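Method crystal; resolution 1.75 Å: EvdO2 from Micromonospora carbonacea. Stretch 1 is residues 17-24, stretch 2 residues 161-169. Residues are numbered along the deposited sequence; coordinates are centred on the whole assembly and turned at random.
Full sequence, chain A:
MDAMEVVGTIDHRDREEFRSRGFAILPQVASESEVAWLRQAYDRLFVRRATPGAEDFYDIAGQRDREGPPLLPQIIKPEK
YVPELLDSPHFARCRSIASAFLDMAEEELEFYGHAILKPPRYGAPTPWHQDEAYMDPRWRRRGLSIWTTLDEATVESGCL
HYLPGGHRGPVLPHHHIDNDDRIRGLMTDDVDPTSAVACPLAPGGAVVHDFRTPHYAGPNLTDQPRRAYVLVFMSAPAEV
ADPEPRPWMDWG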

# COMPACT_ATOMS: atom_id res chain seq x y z
N GLU A 17 1.40 13.27 14.16
CA GLU A 17 1.08 13.70 12.81
C GLU A 17 0.33 12.61 12.05
O GLU A 17 -0.53 12.91 11.22
CB GLU A 17 2.34 14.14 12.06
CG GLU A 17 2.97 15.43 12.61
CD GLU A 17 1.97 16.57 12.75
OE1 GLU A 17 1.26 16.88 11.76
OE2 GLU A 17 1.90 17.17 13.84
N PHE A 18 0.64 11.35 12.33
CA PHE A 18 -0.18 10.27 11.77
C PHE A 18 -1.65 10.43 12.16
O PHE A 18 -2.54 10.29 11.31
CB PHE A 18 0.33 8.89 12.20
CG PHE A 18 -0.55 7.75 11.74
CD1 PHE A 18 -0.50 7.30 10.42
CD2 PHE A 18 -1.45 7.16 12.62
CE1 PHE A 18 -1.33 6.26 10.00
CE2 PHE A 18 -2.28 6.13 12.20
CZ PHE A 18 -2.22 5.68 10.89
N ARG A 19 -1.93 10.74 13.42
CA ARG A 19 -3.31 10.86 13.89
C ARG A 19 -4.00 12.07 13.27
O ARG A 19 -5.17 12.01 12.91
CB ARG A 19 -3.37 10.99 15.41
CG ARG A 19 -2.79 9.82 16.15
CD ARG A 19 -3.37 8.52 15.69
NE ARG A 19 -2.93 7.43 16.55
CZ ARG A 19 -3.56 7.04 17.64
NH1 ARG A 19 -4.69 7.64 18.02
NH2 ARG A 19 -3.07 6.04 18.36
N SER A 20 -3.24 13.15 13.16
CA SER A 20 -3.75 14.42 12.67
C SER A 20 -4.01 14.37 11.18
O SER A 20 -5.07 14.78 10.71
CB SER A 20 -2.75 15.54 12.98
OG SER A 20 -3.11 16.72 12.29
N ARG A 21 -3.03 13.86 10.44
CA ARG A 21 -3.05 13.93 8.98
C ARG A 21 -3.55 12.66 8.31
O ARG A 21 -4.01 12.71 7.18
CB ARG A 21 -1.66 14.27 8.46
CG ARG A 21 -1.04 15.50 9.10
CD ARG A 21 0.14 15.99 8.28
NE ARG A 21 -0.29 16.93 7.26
CZ ARG A 21 0.46 17.33 6.24
NH1 ARG A 21 1.69 16.85 6.10
NH2 ARG A 21 -0.02 18.21 5.36
N GLY A 22 -3.44 11.53 9.00
CA GLY A 22 -3.88 10.26 8.45
C GLY A 22 -2.80 9.47 7.72
O GLY A 22 -3.07 8.39 7.17
N PHE A 23 -1.60 10.04 7.68
CA PHE A 23 -0.45 9.37 7.09
C PHE A 23 0.82 9.84 7.77
O PHE A 23 0.85 10.88 8.45
CB PHE A 23 -0.36 9.64 5.59
CG PHE A 23 -0.06 11.07 5.27
CD1 PHE A 23 1.25 11.48 5.02
CD2 PHE A 23 -1.08 12.00 5.22
CE1 PHE A 23 1.51 12.80 4.73
CE2 PHE A 23 -0.82 13.32 4.94
CZ PHE A 23 0.48 13.72 4.69
N ALA A 24 1.90 9.10 7.56
CA ALA A 24 3.19 9.51 8.12
C ALA A 24 4.31 8.94 7.30
O ALA A 24 4.18 7.84 6.75
CB ALA A 24 3.32 9.07 9.55
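Stretch 2 161-169: HYLPGGHRG

What holds stretch 2 to the end of the helix? Three successive carbonyls, at the last turn of helix 17-21, each receive a hydrogen bond from stretch 2. His167 NE2 donates to Arg19 O at 2.8 Å, Arg168 NH1 to Ser20 O at 2.8 Å, and the backbone Gly165 N to Arg21 O at 2.8 Å, this last almost straight at 177°. A water adds a bridge, donating to Arg19 O at 2.6 Å and accepting from Arg168 NH1 at 2.9 Å.

How does the backbone of stretch 2 bring these donors into place? It leaves the strand at Tyr162, makes a type II turn from Leu163 to Gly166, closed by Gly166 N to Leu163 O at 3.0 Å, and runs into a 3-10 segment, 166-168. Gly165 takes positive phi (86°), where a side chain would jam against the preceding carbonyl. The turn sets Gly165 CA 4.5 Å from Arg21 CA, while Pro164 CA makes a CA-H...O contact with Arg21 O at 3.5 Å.

Why does His167 fit so closely over Gly22? Gly22 leaves the helix with phi 92°, and its CA lies over the imidazole face, 3.4 Å from the centroid of the His167 ring. A CB here would point toward stretch 2 and come within 2.7 Å of His167 ND1, a clash. The ring, with chi1 in p, meets Arg19 O at its edge, so one side chain serves both contacts.

What packs beyond the polar core? Phe23 and Tyr162 point toward each other's stretch, their ring planes 13° from parallel but slid apart, with centroids 4.6 Å apart and Phe23 CG 3.5 Å from Tyr162 CD1. Phe23 CB sits over the Tyr162 ring, 3.7 Å from its centroid. Pro164 CG lies at the Phe23 edge, 4.0 Å from Phe23 CE2, and 3.7 Å from Arg21 NH2.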

# COMPACT_ATOMS: atom_id res chain seq x y z
N HIS A 161 0.54 9.87 -2.90
CA HIS A 161 0.06 11.19 -2.54
C HIS A 161 -1.13 10.99 -1.63
O HIS A 161 -1.92 10.07 -1.86
CB HIS A 161 -0.38 11.99 -3.77
CG HIS A 161 0.66 12.12 -4.84
ND1 HIS A 161 1.03 13.33 -5.38
CD2 HIS A 161 1.36 11.18 -5.53
CE1 HIS A 161 1.93 13.14 -6.33
NE2 HIS A 161 2.15 11.85 -6.43
N TYR A 162 -1.30 11.86 -0.65
CA TYR A 162 -2.41 11.76 0.29
C TYR A 162 -3.28 13.00 0.37
O TYR A 162 -2.82 14.10 0.07
CB TYR A 162 -1.89 11.47 1.70
CG TYR A 162 -1.19 10.16 1.83
CD1 TYR A 162 0.19 10.10 1.93
CD2 TYR A 162 -1.90 8.98 1.88
CE1 TYR A 162 0.84 8.91 2.08
CE2 TYR A 162 -1.27 7.78 2.01
CZ TYR A 162 0.11 7.74 2.11
OH TYR A 162 0.75 6.53 2.26
N LEU A 163 -4.52 12.83 0.81
CA LEU A 163 -5.36 13.96 1.21
C LEU A 163 -5.31 14.10 2.72
O LEU A 163 -5.97 13.34 3.43
CB LEU A 163 -6.81 13.77 0.75
CG LEU A 163 -7.67 14.99 1.10
CD1 LEU A 163 -7.34 16.13 0.16
CD2 LEU A 163 -9.17 14.66 1.05
N PRO A 164 -4.51 15.06 3.23
CA PRO A 164 -4.36 15.20 4.68
C PRO A 164 -5.70 15.41 5.38
O PRO A 164 -6.49 16.25 4.95
CB PRO A 164 -3.48 16.44 4.84
CG PRO A 164 -2.74 16.55 3.53
CD PRO A 164 -3.72 16.07 2.49
N GLY A 165 -5.93 14.65 6.44
CA GLY A 165 -7.12 14.82 7.25
C GLY A 165 -8.30 14.06 6.71
O GLY A 165 -9.35 14.00 7.36
N GLY A 166 -8.14 13.45 5.53
CA GLY A 166 -9.26 12.79 4.87
C GLY A 166 -9.80 11.58 5.60
O GLY A 166 -10.91 11.11 5.32
N HIS A 167 -9.00 11.03 6.51
CA HIS A 167 -9.44 9.88 7.29
C HIS A 167 -10.52 10.24 8.31
O HIS A 167 -11.12 9.35 8.90
CB HIS A 167 -8.25 9.21 7.99
CG HIS A 167 -7.55 10.10 8.97
ND1 HIS A 167 -7.24 11.41 8.70
CD2 HIS A 167 -7.13 9.86 10.24
CE1 HIS A 167 -6.64 11.95 9.75
NE2 HIS A 167 -6.55 11.02 10.69
N ARG A 168 -10.76 11.54 8.54
CA ARG A 168 -11.85 11.96 9.42
C ARG A 168 -13.09 12.33 8.62
O ARG A 168 -14.12 12.68 9.18
CB ARG A 168 -11.43 13.14 10.29
CG ARG A 168 -10.44 12.76 11.37
CD ARG A 168 -10.25 13.92 12.32
NE ARG A 168 -9.85 15.13 11.61
CZ ARG A 168 -8.58 15.51 11.41
NH1 ARG A 168 -7.57 14.79 11.88
NH2 ARG A 168 -8.33 16.63 10.74
N GLY A 169 -12.97 12.27 7.30
CA GLY A 169 -14.10 12.53 6.41
C GLY A 169 -14.83 11.23 6.12
O GLY A 169 -14.53 10.19 6.70
O HOH W 1 -7.64 12.48 13.63